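Local coordinates for hypothetical protein PH1897 (Pyrococcus horikoshii, PDB 1VDW) that probably hydrolyses fructose 1,6-bisphosphate to fructose 6-phosphate and phosphate with the help of magnesium, as a homodimeric member of the inositol monophosphatase superfamily, at residues 62-68 against 77-83; 105-109 against 225-229; 122-126 against 180-184; 127-133 against 207-212; 151-155 against 172-178. All coordinates share one frame; numbering follows the deposited sequence. Where two conformers were deposited one is given.

Contact 1: residues 62-68 against 77-83; sequences GVNVVSE and SDYTVVV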
# COMPACT_ATOMS: atom_id res chain seq x y z
N GLY A 62 2.22 -34.92 4.85
CA GLY A 62 1.45 -35.66 5.84
C GLY A 62 1.02 -34.88 7.07
O GLY A 62 0.62 -35.49 8.06
N VAL A 63 1.10 -33.56 7.02
CA VAL A 63 0.71 -32.75 8.17
C VAL A 63 -0.73 -32.26 8.03
O VAL A 63 -1.31 -32.34 6.94
CB VAL A 63 1.64 -31.52 8.35
CG1 VAL A 63 3.09 -31.99 8.48
CG2 VAL A 63 1.50 -30.57 7.16
N ASN A 64 -1.30 -31.76 9.12
CA ASN A 64 -2.66 -31.23 9.07
C ASN A 64 -2.57 -29.87 8.41
O ASN A 64 -1.58 -29.16 8.59
CB ASN A 64 -3.24 -31.08 10.48
CG ASN A 64 -3.18 -32.37 11.28
OD1 ASN A 64 -3.49 -33.45 10.77
ND2 ASN A 64 -2.80 -32.26 12.55
N VAL A 65 -3.59 -29.50 7.65
CA VAL A 65 -3.57 -28.21 6.96
C VAL A 65 -4.85 -27.43 7.15
O VAL A 65 -5.95 -27.98 7.07
CB VAL A 65 -3.35 -28.40 5.44
CG1 VAL A 65 -3.19 -27.04 4.77
CG2 VAL A 65 -2.12 -29.26 5.20
N VAL A 66 -4.71 -26.14 7.41
CA VAL A 66 -5.85 -25.26 7.58
C VAL A 66 -5.68 -24.09 6.61
O VAL A 66 -4.70 -23.36 6.67
CB VAL A 66 -5.93 -24.70 9.02
CG1 VAL A 66 -7.18 -23.84 9.17
CG2 VAL A 66 -5.96 -25.85 10.02
N SER A 67 -6.63 -23.96 5.70
CA SER A 67 -6.62 -22.88 4.72
C SER A 67 -8.08 -22.48 4.53
O SER A 67 -8.97 -23.33 4.58
CB SER A 67 -6.00 -23.35 3.41
OG SER A 67 -5.59 -22.25 2.61
N GLU A 68 -8.33 -21.20 4.31
CA GLU A 68 -9.69 -20.70 4.16
C GLU A 68 -10.56 -21.43 3.14
O GLU A 68 -11.68 -21.84 3.46
CB GLU A 68 -9.67 -19.20 3.84
CG GLU A 68 -11.06 -18.58 3.74
CD GLU A 68 -11.03 -17.07 3.72
OE1 GLU A 68 -12.11 -16.46 3.58
OE2 GLU A 68 -9.93 -16.49 3.84
N SER A 77 -1.86 -35.87 12.04
CA SER A 77 -0.47 -35.49 12.25
C SER A 77 -0.27 -34.73 13.55
O SER A 77 -1.23 -34.21 14.13
CB SER A 77 0.02 -34.62 11.08
OG SER A 77 1.33 -34.15 11.31
N ASP A 78 0.97 -34.68 14.01
CA ASP A 78 1.31 -33.97 15.23
C ASP A 78 1.69 -32.52 14.88
O ASP A 78 2.04 -31.73 15.76
CB ASP A 78 2.46 -34.69 15.96
CG ASP A 78 3.64 -35.01 15.05
OD1 ASP A 78 3.41 -35.31 13.86
OD2 ASP A 78 4.79 -34.98 15.53
N TYR A 79 1.61 -32.20 13.59
CA TYR A 79 1.91 -30.86 13.09
C TYR A 79 0.74 -30.32 12.28
O TYR A 79 0.11 -31.05 11.53
CB TYR A 79 3.15 -30.91 12.20
CG TYR A 79 4.45 -31.06 12.95
CD1 TYR A 79 5.07 -29.95 13.53
CD2 TYR A 79 5.05 -32.31 13.10
CE1 TYR A 79 6.27 -30.09 14.24
CE2 TYR A 79 6.24 -32.45 13.80
CZ TYR A 79 6.84 -31.34 14.37
OH TYR A 79 8.02 -31.48 15.06
N THR A 80 0.48 -29.02 12.44
CA THR A 80 -0.60 -28.37 11.72
C THR A 80 -0.08 -27.08 11.11
O THR A 80 0.62 -26.31 11.76
CB THR A 80 -1.78 -28.01 12.64
OG1 THR A 80 -2.25 -29.20 13.29
CG2 THR A 80 -2.93 -27.40 11.84
N VAL A 81 -0.40 -26.86 9.84
CA VAL A 81 0.04 -25.65 9.16
C VAL A 81 -1.20 -24.80 8.86
O VAL A 81 -2.19 -25.30 8.32
CB VAL A 81 0.81 -26.00 7.86
CG1 VAL A 81 1.98 -26.90 8.18
CG2 VAL A 81 -0.12 -26.66 6.85
N VAL A 82 -1.14 -23.53 9.25
CA VAL A 82 -2.23 -22.57 9.04
C VAL A 82 -1.70 -21.62 7.99
O VAL A 82 -0.78 -20.83 8.25
CB VAL A 82 -2.55 -21.83 10.35
CG1 VAL A 82 -3.66 -20.81 10.13
CG2 VAL A 82 -2.96 -22.83 11.42
N VAL A 83 -2.29 -21.67 6.80
CA VAL A 83 -1.77 -20.89 5.68
C VAL A 83 -2.74 -20.06 4.84
O VAL A 83 -3.93 -20.34 4.75
CB VAL A 83 -1.01 -21.86 4.73
CG1 VAL A 83 -1.96 -22.93 4.22
CG2 VAL A 83 -0.40 -21.10 3.57
O HOH W 1 2.75 -36.26 10.52
O HOH W 2 -6.21 -19.25 3.49
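Asn64–Ser67 and Tyr79–Val83 run side by side as parallel strands, their directions 17° apart, with Asn64 paired to Thr80, Val65 to Val81 and Val66 to Val82. The backbone bonds start where Asn64 N meets Tyr79 O at 2.9 Å and finish with Val83 N donating to Val66 O at 2.9 Å. Beyond them, a water bridges Val83 O and the amide of Glu68, a predicted magnesium ligand.

Asn64 carries the polar side-chain contact. With CG beside its own backbone N (chi1 -55°), its amide reaches back to the loop residue Ser77 and to Thr80 on the strand. Asn64 ND2 gives one hydrogen to Thr80 OG1 at 3.2 Å, in the amide plane, and another to Ser77 O at 3.0 Å, from above the carbonyl plane. Asn64 OD1 accepts from Ser77 N at 3.2 Å and also from the amide of Gln75. A leucine here would probably leave the N-H groups of Ser77 and Gln75 without their acceptor and set the incoming loop free to shift. Ser77 OG closes an ST turn by accepting from Tyr79 N.

On the same face Val66 CG2 meets Thr80 CG2 at 3.9 Å, and Val66 and Val82 touch Thr200 of helix 199-211. Val65 and Val81 pack on the other face, covered by Phe58 of helix 45-60, with Val65 CG2 lying 3.7 Å from Val81 CG2. Because donors and acceptors of the Asn64 amide are all matched to complementary partners, the chemistry fixes its flip and ties the loop to the strand pair that leads to the predicted metal site.

Contact 2: residues 105-109 against 225-229; sequences IFHEK and EITFS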
# COMPACT_ATOMS: atom_id res chain seq x y z
N ILE A 105 3.43 -22.68 11.32
CA ILE A 105 3.59 -24.10 11.64
C ILE A 105 3.43 -24.35 13.12
O ILE A 105 4.09 -23.72 13.95
CB ILE A 105 4.99 -24.61 11.25
CG1 ILE A 105 5.32 -24.19 9.81
CG2 ILE A 105 5.05 -26.12 11.40
CD1 ILE A 105 4.46 -24.83 8.77
N PHE A 106 2.57 -25.30 13.47
CA PHE A 106 2.31 -25.61 14.87
C PHE A 106 2.67 -27.03 15.24
O PHE A 106 2.31 -27.98 14.53
CB PHE A 106 0.83 -25.38 15.19
CG PHE A 106 0.42 -23.94 15.11
CD1 PHE A 106 0.40 -23.15 16.25
CD2 PHE A 106 0.07 -23.36 13.89
CE1 PHE A 106 0.05 -21.82 16.19
CE2 PHE A 106 -0.29 -22.02 13.82
CZ PHE A 106 -0.30 -21.25 14.97
N HIS A 107 3.40 -27.18 16.34
CA HIS A 107 3.73 -28.49 16.83
C HIS A 107 2.59 -28.74 17.78
O HIS A 107 2.68 -28.39 18.95
CB HIS A 107 5.04 -28.53 17.60
CG HIS A 107 5.38 -29.92 18.06
ND1 HIS A 107 6.38 -30.20 18.96
CD2 HIS A 107 4.80 -31.10 17.75
CE1 HIS A 107 6.40 -31.50 19.19
NE2 HIS A 107 5.45 -32.07 18.47
N GLU A 108 1.51 -29.31 17.26
CA GLU A 108 0.31 -29.56 18.04
C GLU A 108 -0.26 -28.17 18.18
O GLU A 108 -0.35 -27.45 17.20
CB GLU A 108 0.66 -30.15 19.41
CG GLU A 108 1.29 -31.53 19.38
CD GLU A 108 0.29 -32.61 19.02
OE1 GLU A 108 -0.90 -32.43 19.34
OE2 GLU A 108 0.70 -33.64 18.44
N LYS A 109 -0.62 -27.78 19.40
CA LYS A 109 -1.19 -26.45 19.62
C LYS A 109 -0.13 -25.38 19.83
O LYS A 109 -0.44 -24.23 20.14
CB LYS A 109 -2.14 -26.46 20.82
CG LYS A 109 -3.51 -27.01 20.48
CD LYS A 109 -4.07 -26.35 19.24
CE LYS A 109 -4.47 -24.90 19.46
NZ LYS A 109 -4.94 -24.28 18.18
N GLU A 225 -5.70 -15.73 20.29
CA GLU A 225 -5.34 -17.14 20.26
C GLU A 225 -5.60 -17.68 18.86
O GLU A 225 -6.74 -17.66 18.38
CB GLU A 225 -6.17 -17.94 21.27
CG GLU A 225 -5.91 -17.57 22.72
CD GLU A 225 -6.65 -18.48 23.68
OE1 GLU A 225 -7.89 -18.57 23.59
OE2 GLU A 225 -5.98 -19.11 24.54
N ILE A 226 -4.56 -18.16 18.21
CA ILE A 226 -4.70 -18.71 16.87
C ILE A 226 -5.32 -20.10 16.96
O ILE A 226 -4.74 -21.01 17.55
CB ILE A 226 -3.34 -18.82 16.14
CG1 ILE A 226 -2.71 -17.43 16.01
CG2 ILE A 226 -3.53 -19.45 14.77
CD1 ILE A 226 -3.57 -16.42 15.28
N THR A 227 -6.51 -20.25 16.38
CA THR A 227 -7.21 -21.53 16.40
C THR A 227 -7.08 -22.17 15.02
O THR A 227 -6.81 -21.49 14.03
CB THR A 227 -8.70 -21.35 16.71
OG1 THR A 227 -9.32 -20.58 15.68
CG2 THR A 227 -8.88 -20.64 18.05
N PHE A 228 -7.28 -23.48 14.96
CA PHE A 228 -7.19 -24.19 13.69
C PHE A 228 -8.52 -24.18 12.96
O PHE A 228 -9.07 -25.23 12.62
CB PHE A 228 -6.72 -25.63 13.92
CG PHE A 228 -5.38 -25.73 14.59
CD1 PHE A 228 -4.34 -24.87 14.23
CD2 PHE A 228 -5.14 -26.69 15.57
CE1 PHE A 228 -3.09 -24.97 14.83
CE2 PHE A 228 -3.89 -26.79 16.18
CZ PHE A 228 -2.87 -25.93 15.81
N SER A 229 -9.02 -22.98 12.71
CA SER A 229 -10.29 -22.79 12.02
C SER A 229 -10.09 -21.88 10.82
O SER A 229 -9.25 -20.99 10.83
CB SER A 229 -11.32 -22.18 12.96
OG SER A 229 -12.53 -21.89 12.28
O HOH W 3 -8.20 -24.98 17.21
O HOH W 4 -2.95 -22.28 19.15
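Phe106 opens the contact by offering one face of its ring to the edge of Phe228, a T-shaped (edge-to-face) pair with centroids 5.3 Å apart and planes at 77°. Phe228 CE1 does the touching, standing over the Phe106 ring but displaced toward its rim. At the far end of the same ring, Phe106 CZ meets the Ile226 CG2 methyl at 3.7 Å, a branch that Ile226 holds anti to its backbone N and thereby directs at the ring.

After Phe106 the chain turns sharply through His107, the centre of an inverse gamma turn. Glu108 then contributes backbone rather than side chain: its carbonyl O lies at the edge of the second ring, 3.3 Å from Phe228 CZ.

Lys109 completes the first segment. Its bent chain brings the ammonium group over Phe228 in a cation-pi contact. Lys109 NZ sits 3.5 Å from the centroid of the Phe228 ring, over its centre. A weak hydrogen bond joins Lys109 NZ to Ile226 O at 3.3 Å, and a water donating to Ile226 O at 2.7 Å also reaches the lysine weakly. The ammonium group probably gains from the ring and from these weak polar partners. A second water accepts from Phe228 N at 2.9 Å.

Around this contact, Phe106 belongs to strand 100-107, between strands 79-84 and 110-118, and Phe228 rests on Thr80 and Val82 of the former. Ile226 packs against Ile202 and Ala203, while Thr227 touches Pro199, so the loop lies over both the sheet and helix 199-211.

Contact 3: residues 122-126 against 180-184; sequences ERLYE and AYLAR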
# COMPACT_ATOMS: atom_id res chain seq x y z
N GLU A 122 11.37 -9.11 -2.58
CA GLU A 122 12.19 -10.28 -2.25
C GLU A 122 12.49 -10.41 -0.76
O GLU A 122 13.63 -10.68 -0.37
CB GLU A 122 13.51 -10.21 -3.03
CG GLU A 122 13.31 -10.22 -4.55
CD GLU A 122 14.60 -10.01 -5.32
OE1 GLU A 122 15.62 -10.60 -4.95
OE2 GLU A 122 14.58 -9.26 -6.32
N ARG A 123 11.47 -10.23 0.06
CA ARG A 123 11.64 -10.30 1.51
C ARG A 123 11.06 -11.53 2.16
O ARG A 123 9.89 -11.87 1.93
CB ARG A 123 11.00 -9.09 2.18
CG ARG A 123 11.70 -7.80 1.99
CD ARG A 123 10.83 -6.73 2.62
NE ARG A 123 11.32 -5.39 2.38
CZ ARG A 123 10.59 -4.29 2.53
NH1 ARG A 123 9.31 -4.36 2.94
NH2 ARG A 123 11.13 -3.11 2.28
N LEU A 124 11.86 -12.19 2.99
CA LEU A 124 11.37 -13.35 3.72
C LEU A 124 11.39 -13.02 5.20
O LEU A 124 12.46 -12.85 5.79
CB LEU A 124 12.24 -14.59 3.46
CG LEU A 124 11.80 -15.83 4.26
CD1 LEU A 124 10.39 -16.23 3.85
CD2 LEU A 124 12.77 -16.98 4.02
N TYR A 125 10.20 -12.90 5.80
CA TYR A 125 10.07 -12.63 7.23
C TYR A 125 9.90 -13.99 7.89
O TYR A 125 9.11 -14.82 7.42
CB TYR A 125 8.83 -11.80 7.53
CG TYR A 125 8.78 -10.42 6.93
CD1 TYR A 125 9.10 -9.30 7.69
CD2 TYR A 125 8.39 -10.24 5.60
CE1 TYR A 125 9.01 -8.02 7.14
CE2 TYR A 125 8.29 -8.97 5.05
CZ TYR A 125 8.60 -7.87 5.83
OH TYR A 125 8.49 -6.60 5.28
N GLU A 126 10.61 -14.20 8.99
CA GLU A 126 10.51 -15.46 9.72
C GLU A 126 10.33 -15.20 11.20
O GLU A 126 10.90 -14.27 11.76
CB GLU A 126 11.76 -16.32 9.50
CG GLU A 126 11.98 -16.74 8.06
CD GLU A 126 13.26 -17.53 7.90
OE1 GLU A 126 13.19 -18.78 7.83
OE2 GLU A 126 14.33 -16.90 7.85
N ALA A 180 3.69 -7.88 9.40
CA ALA A 180 5.13 -8.01 9.20
C ALA A 180 5.78 -6.63 9.33
O ALA A 180 6.88 -6.49 9.86
CB ALA A 180 5.43 -8.61 7.83
N TYR A 181 5.10 -5.60 8.81
CA TYR A 181 5.62 -4.24 8.89
C TYR A 181 5.69 -3.81 10.35
O TYR A 181 6.64 -3.14 10.76
CB TYR A 181 4.74 -3.28 8.09
CG TYR A 181 4.84 -3.42 6.58
CD1 TYR A 181 5.74 -4.30 5.98
CD2 TYR A 181 4.01 -2.67 5.75
CE1 TYR A 181 5.80 -4.43 4.59
CE2 TYR A 181 4.06 -2.79 4.37
CZ TYR A 181 4.96 -3.67 3.80
OH TYR A 181 4.98 -3.79 2.43
N LEU A 182 4.67 -4.17 11.12
CA LEU A 182 4.67 -3.85 12.55
C LEU A 182 5.87 -4.55 13.20
O LEU A 182 6.59 -3.95 14.00
CB LEU A 182 3.38 -4.36 13.19
CG LEU A 182 3.31 -4.38 14.72
CD1 LEU A 182 3.39 -2.96 15.27
CD2 LEU A 182 2.03 -5.06 15.15
N ALA A 183 6.09 -5.80 12.82
CA ALA A 183 7.17 -6.60 13.37
C ALA A 183 8.56 -6.02 13.15
O ALA A 183 9.44 -6.20 13.99
CB ALA A 183 7.11 -8.01 12.81
N ARG A 184 8.77 -5.33 12.04
CA ARG A 184 10.10 -4.77 11.79
C ARG A 184 10.22 -3.28 12.06
O ARG A 184 11.26 -2.68 11.80
CB ARG A 184 10.57 -5.10 10.37
CG ARG A 184 9.79 -4.44 9.25
CD ARG A 184 10.44 -4.74 7.90
NE ARG A 184 9.66 -4.19 6.79
CZ ARG A 184 9.64 -2.90 6.45
NH1 ARG A 184 10.37 -2.02 7.12
NH2 ARG A 184 8.86 -2.49 5.47
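Tyr125 and Arg184 make the hydrogen bond of this contact: Arg184 NE donates to Tyr125 OH at 3.1 Å, with an N-H...O angle of 160°. Arg184 CG sits between the backbone N and the carbonyl carbon (chi1 67°), and the chain then runs extended to carry NE there. The acceptor lies in the guanidinium plane, which is turned only 24° from the tyrosine ring. The same hydroxyl is also bonded to Glu118, whose other carboxylate oxygen is bonded to Tyr181 OH. Tyr125 OH further lies at the edge of the Tyr181 ring, in its plane, 3.5 Å from Tyr181 CE1.

Among the charged groups, Arg123 NH1 and Arg184 NH2 approach to 3.2 Å, two donors with no bond between them. Other partners probably offset the like charges: Arg123 NH1 forms a salt bridge with Glu118, Arg123 NH2 is bonded to Gly95 O of the second subunit, and Arg184 NH1 to Asn94 O of the second subunit.

Apolar packing is concentrated on the tyrosine. The Ala180 methyl sits squarely over one ring face in a CH-pi contact, Ala180 CB lying 3.6 Å from the centroid of the Tyr125 ring. A leucine here, lacking ring and hydroxyl, would probably leave Arg184 NE without its acceptor and the Ala180 methyl without a face to pack on.

Strand 123-126 and helix 180-184 approach to 10.1 Å between axes, a helix packed on a sheet as in the layered inositol monophosphatase fold, here at the homodimer interface.

Contact 4: residues 127-133 against 207-212; sequences GIPGKGS and VIAREA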
# COMPACT_ATOMS: atom_id res chain seq x y z
N GLY A 127 9.53 -16.05 11.83
CA GLY A 127 9.29 -15.94 13.25
C GLY A 127 9.60 -17.28 13.87
O GLY A 127 9.06 -18.30 13.46
N ILE A 128 10.49 -17.27 14.86
CA ILE A 128 10.88 -18.49 15.54
C ILE A 128 10.69 -18.26 17.03
O ILE A 128 11.55 -17.67 17.69
CB ILE A 128 12.35 -18.85 15.27
CG1 ILE A 128 12.59 -18.91 13.76
CG2 ILE A 128 12.69 -20.18 15.92
CD1 ILE A 128 14.06 -19.08 13.36
N PRO A 129 9.54 -18.68 17.58
CA PRO A 129 9.27 -18.50 19.00
C PRO A 129 10.41 -19.03 19.86
O PRO A 129 10.88 -20.15 19.66
CB PRO A 129 7.97 -19.28 19.20
CG PRO A 129 7.27 -19.09 17.88
CD PRO A 129 8.39 -19.32 16.90
N GLY A 130 10.86 -18.21 20.80
CA GLY A 130 11.95 -18.62 21.67
C GLY A 130 13.31 -18.25 21.12
O GLY A 130 14.32 -18.46 21.79
N LYS A 131 13.35 -17.72 19.90
CA LYS A 131 14.62 -17.33 19.30
C LYS A 131 14.56 -15.89 18.80
O LYS A 131 15.40 -15.07 19.16
CB LYS A 131 14.99 -18.27 18.15
CG LYS A 131 16.36 -17.96 17.57
CD LYS A 131 16.74 -18.94 16.47
CE LYS A 131 18.11 -18.59 15.89
NZ LYS A 131 19.18 -18.60 16.92
N GLY A 132 13.56 -15.60 17.97
CA GLY A 132 13.42 -14.25 17.45
C GLY A 132 12.74 -14.20 16.10
O GLY A 132 12.37 -15.23 15.53
N SER A 133 12.56 -12.98 15.59
CA SER A 133 11.96 -12.78 14.28
C SER A 133 13.03 -12.17 13.40
O SER A 133 13.89 -11.43 13.89
CB SER A 133 10.74 -11.89 14.36
OG SER A 133 9.66 -12.62 14.92
N VAL A 207 2.45 -14.62 14.95
CA VAL A 207 3.63 -15.28 15.48
C VAL A 207 4.87 -14.41 15.28
O VAL A 207 5.66 -14.21 16.20
CB VAL A 207 3.88 -16.65 14.80
CG1 VAL A 207 5.24 -17.20 15.20
CG2 VAL A 207 2.79 -17.63 15.18
N ILE A 208 5.02 -13.87 14.08
CA ILE A 208 6.17 -13.04 13.78
C ILE A 208 6.18 -11.73 14.55
O ILE A 208 7.20 -11.34 15.12
CB ILE A 208 6.26 -12.79 12.26
CG1 ILE A 208 6.56 -14.13 11.56
CG2 ILE A 208 7.33 -11.76 11.94
CD1 ILE A 208 6.37 -14.10 10.06
N ALA A 209 5.03 -11.05 14.60
CA ALA A 209 4.96 -9.79 15.33
C ALA A 209 5.18 -10.00 16.82
O ALA A 209 5.90 -9.23 17.46
CB ALA A 209 3.61 -9.12 15.08
N ARG A 210 4.59 -11.04 17.38
CA ARG A 210 4.77 -11.31 18.80
C ARG A 210 6.22 -11.56 19.17
O ARG A 210 6.72 -10.99 20.13
CB ARG A 210 3.92 -12.50 19.24
CG ARG A 210 2.50 -12.12 19.56
CD ARG A 210 1.66 -13.32 19.91
NE ARG A 210 0.39 -12.88 20.47
CZ ARG A 210 -0.70 -13.64 20.56
NH1 ARG A 210 -0.67 -14.89 20.13
NH2 ARG A 210 -1.81 -13.13 21.08
N GLU A 211 6.90 -12.41 18.41
CA GLU A 211 8.29 -12.69 18.72
C GLU A 211 9.14 -11.43 18.56
O GLU A 211 10.18 -11.30 19.21
CB GLU A 211 8.82 -13.82 17.83
CG GLU A 211 10.26 -14.26 18.12
CD GLU A 211 10.52 -14.60 19.58
OE1 GLU A 211 9.67 -15.26 20.21
OE2 GLU A 211 11.60 -14.23 20.08
N ALA A 212 8.69 -10.50 17.73
CA ALA A 212 9.40 -9.25 17.51
C ALA A 212 9.12 -8.23 18.61
O ALA A 212 9.68 -7.13 18.61
CB ALA A 212 9.03 -8.66 16.15
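Glu211 reaches from the end of helix 199-211 to the beta hairpin of strands 123-128 and 132-135, a helix-on-sheet junction of the layered inositol monophosphatase fold. It has the most surface buried here. CG stands anti to the backbone N (chi1 -177°) and the chain then bends at chi2 (53°), which lays the carboxylate across the hairpin turn. Gly130 N donates to Glu211 OE1 at 3.2 Å, approaching from above the carboxylate plane. Packing is tight beneath the chain, with Glu211 CG 3.2 Å from Gly132 CA. That glycine and Lys131 form a classic beta bulge facing Ile128, whose carbonyl O takes both their N-H groups.

Gly127 offers a bare backbone to the helix. Ile208 CG1 comes 3.5 Å from Gly127 N, and a beta carbon on this glycine would collide with that methylene. Nearby, Pro129 and Val207 cross at about a right angle, Pro129 CG lying 3.9 Å from Val207 CG1.

Ser133 packs its OG against Glu211 CB and its CB against Ala212 CB. Its hydroxyl donates to the carbonyl of Ile208, which also accepts from Ala212 N; Ser133 OG lies 2.8 Å from Ile208 O, in the carbonyl plane, on a lone pair.

Contact 5: residues 151-155 against 172-178; sequences ISFYT and LGAIALE. With EDO (1,2-ethanediol), chain C.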
# COMPACT_ATOMS: atom_id res chain seq x y z
N ILE A 151 -0.37 3.77 11.78
CA ILE A 151 -1.00 2.47 11.92
C ILE A 151 -1.72 1.98 10.69
O ILE A 151 -2.02 2.75 9.78
CB ILE A 151 -2.06 2.50 13.07
CG1 ILE A 151 -3.31 3.28 12.63
CG2 ILE A 151 -1.46 3.14 14.32
CD1 ILE A 151 -4.51 3.10 13.55
N SER A 152 -1.95 0.67 10.65
CA SER A 152 -2.77 0.06 9.61
C SER A 152 -4.15 0.05 10.29
O SER A 152 -4.25 -0.29 11.48
CB SER A 152 -2.29 -1.36 9.31
OG SER A 152 -3.28 -2.12 8.63
N PHE A 153 -5.18 0.41 9.55
CA PHE A 153 -6.52 0.50 10.12
C PHE A 153 -7.61 0.04 9.17
O PHE A 153 -7.70 0.52 8.04
CB PHE A 153 -6.76 1.96 10.56
CG PHE A 153 -8.07 2.21 11.26
CD1 PHE A 153 -8.59 1.30 12.18
CD2 PHE A 153 -8.75 3.41 11.06
CE1 PHE A 153 -9.76 1.58 12.88
CE2 PHE A 153 -9.92 3.70 11.76
CZ PHE A 153 -10.43 2.78 12.67
N TYR A 154 -8.43 -0.90 9.65
CA TYR A 154 -9.56 -1.45 8.91
C TYR A 154 -10.79 -1.43 9.81
O TYR A 154 -10.75 -1.95 10.93
CB TYR A 154 -9.33 -2.91 8.52
CG TYR A 154 -8.23 -3.20 7.53
CD1 TYR A 154 -8.53 -3.50 6.20
CD2 TYR A 154 -6.91 -3.27 7.93
CE1 TYR A 154 -7.54 -3.87 5.30
CE2 TYR A 154 -5.91 -3.63 7.04
CZ TYR A 154 -6.24 -3.94 5.73
OH TYR A 154 -5.27 -4.34 4.85
N THR A 155 -11.87 -0.83 9.34
CA THR A 155 -13.12 -0.79 10.09
C THR A 155 -14.28 -0.63 9.13
O THR A 155 -14.11 -0.14 8.02
CB THR A 155 -13.15 0.36 11.11
OG1 THR A 155 -14.38 0.31 11.85
CG2 THR A 155 -13.05 1.70 10.40
N LEU A 172 -3.61 -1.39 3.48
CA LEU A 172 -2.93 -1.97 2.33
C LEU A 172 -3.58 -3.12 1.59
O LEU A 172 -3.26 -3.35 0.43
CB LEU A 172 -1.50 -2.36 2.74
CG LEU A 172 -0.70 -1.25 3.41
CD1 LEU A 172 0.71 -1.74 3.72
CD2 LEU A 172 -0.66 -0.01 2.52
N GLY A 173 -4.49 -3.84 2.24
CA GLY A 173 -5.13 -4.95 1.57
C GLY A 173 -4.40 -6.28 1.69
O GLY A 173 -4.68 -7.21 0.93
N ALA A 174 -3.47 -6.37 2.64
CA ALA A 174 -2.72 -7.62 2.88
C ALA A 174 -2.28 -7.58 4.34
O ALA A 174 -1.17 -7.15 4.67
CB ALA A 174 -1.51 -7.70 1.96
N ILE A 175 -3.16 -8.06 5.21
CA ILE A 175 -2.90 -8.03 6.64
C ILE A 175 -1.59 -8.71 7.05
O ILE A 175 -0.96 -8.30 8.03
CB ILE A 175 -4.09 -8.63 7.43
CG1 ILE A 175 -4.12 -8.06 8.85
CG2 ILE A 175 -3.99 -10.15 7.49
CD1 ILE A 175 -4.49 -6.58 8.89
N ALA A 176 -1.17 -9.74 6.33
CA ALA A 176 0.07 -10.42 6.67
C ALA A 176 1.23 -9.43 6.57
O ALA A 176 2.11 -9.40 7.43
CB ALA A 176 0.32 -11.61 5.75
N LEU A 177 1.23 -8.63 5.52
CA LEU A 177 2.29 -7.65 5.35
C LEU A 177 2.20 -6.55 6.39
O LEU A 177 3.21 -6.07 6.89
CB LEU A 177 2.25 -7.01 3.96
CG LEU A 177 2.63 -7.93 2.80
CD1 LEU A 177 2.64 -7.11 1.52
CD2 LEU A 177 4.00 -8.56 3.04
N GLU A 178 0.98 -6.14 6.73
CA GLU A 178 0.85 -5.08 7.71
C GLU A 178 1.38 -5.55 9.06
O GLU A 178 2.05 -4.79 9.76
CB GLU A 178 -0.60 -4.59 7.72
CG GLU A 178 -0.83 -3.72 6.48
CD GLU A 178 -2.28 -3.58 6.06
OE1 GLU A 178 -2.92 -4.61 5.76
OE2 GLU A 178 -2.78 -2.43 6.02
C1 EDO C . -7.74 -10.52 4.21
O1 EDO C . -7.63 -10.95 2.85
C2 EDO C . -6.33 -10.45 4.83
O2 EDO C . -5.52 -9.51 4.11
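Glu178 presents its buried carboxylate to two hydroxyls from the neighbouring strand. Tyr154 OH donates to Glu178 OE1 at 2.5 Å, a short bond that uses the syn lone pair, with the tyrosine ring turned 68° from the carboxylate plane. Ser152 OG donates to Glu178 OE2 at 2.7 Å from above that plane, placed there by a first torsion that sets it anti to the serine's backbone N (chi1 162°). From the opposite face, Leu172 N reaches Glu178 OE2 at 2.9 Å and nearly straight. Three donors on two oxygens are likely to keep this buried group ionised and hold it from turning.

The tyrosine hydroxyl also accepts, Gly173 N reaching it near the ring plane and donating to Tyr154 OH at 2.8 Å. Ring carbon Tyr154 CE2 meets the Ile175 CD1 methyl at 3.8 Å.

These bonds join strand 151-154, in the second, five-stranded sheet of the layered inositol monophosphatase fold, to the start of helix 175-184, where Ala174 holds the N-cap position. Gly173, with positive phi, makes the turn into it.

Further out, this helix start lies beside the predicted magnesium site. Ala176 N is hydrogen-bonded to the carboxylate of Asp87, a predicted ligand, and Ile175 N donates to O2 of a 1,2-ethanediol at 3.0 Å. The diol, probably from the crystallisation liquor, is also held by Asp87. On the dimer side, Leu172 packs against Leu172 of the second subunit.

Four of the five contacts are buried; contact 2 alone is a surface one, and its cation-pi contact and weak lysine bonds contrast with the stronger buried bonds of the others. Contacts 1 and 2 abut through adjacent strands of the eight-stranded sheet, while contacts 3 and 4 share strand 123-128 farther across it, their centres about 11 Å apart. Contact 5 belongs to the other sheet but shares helix 175-184 with contact 3, and both touch the second subunit. Contact 1 is backbone pairing within a sheet, whereas contacts 3, 4 and 5 join strands to helices mainly by side chains: a tyrosine held by an arginine and an alanine methyl, a bent glutamate, and a carboxylate held by three donors.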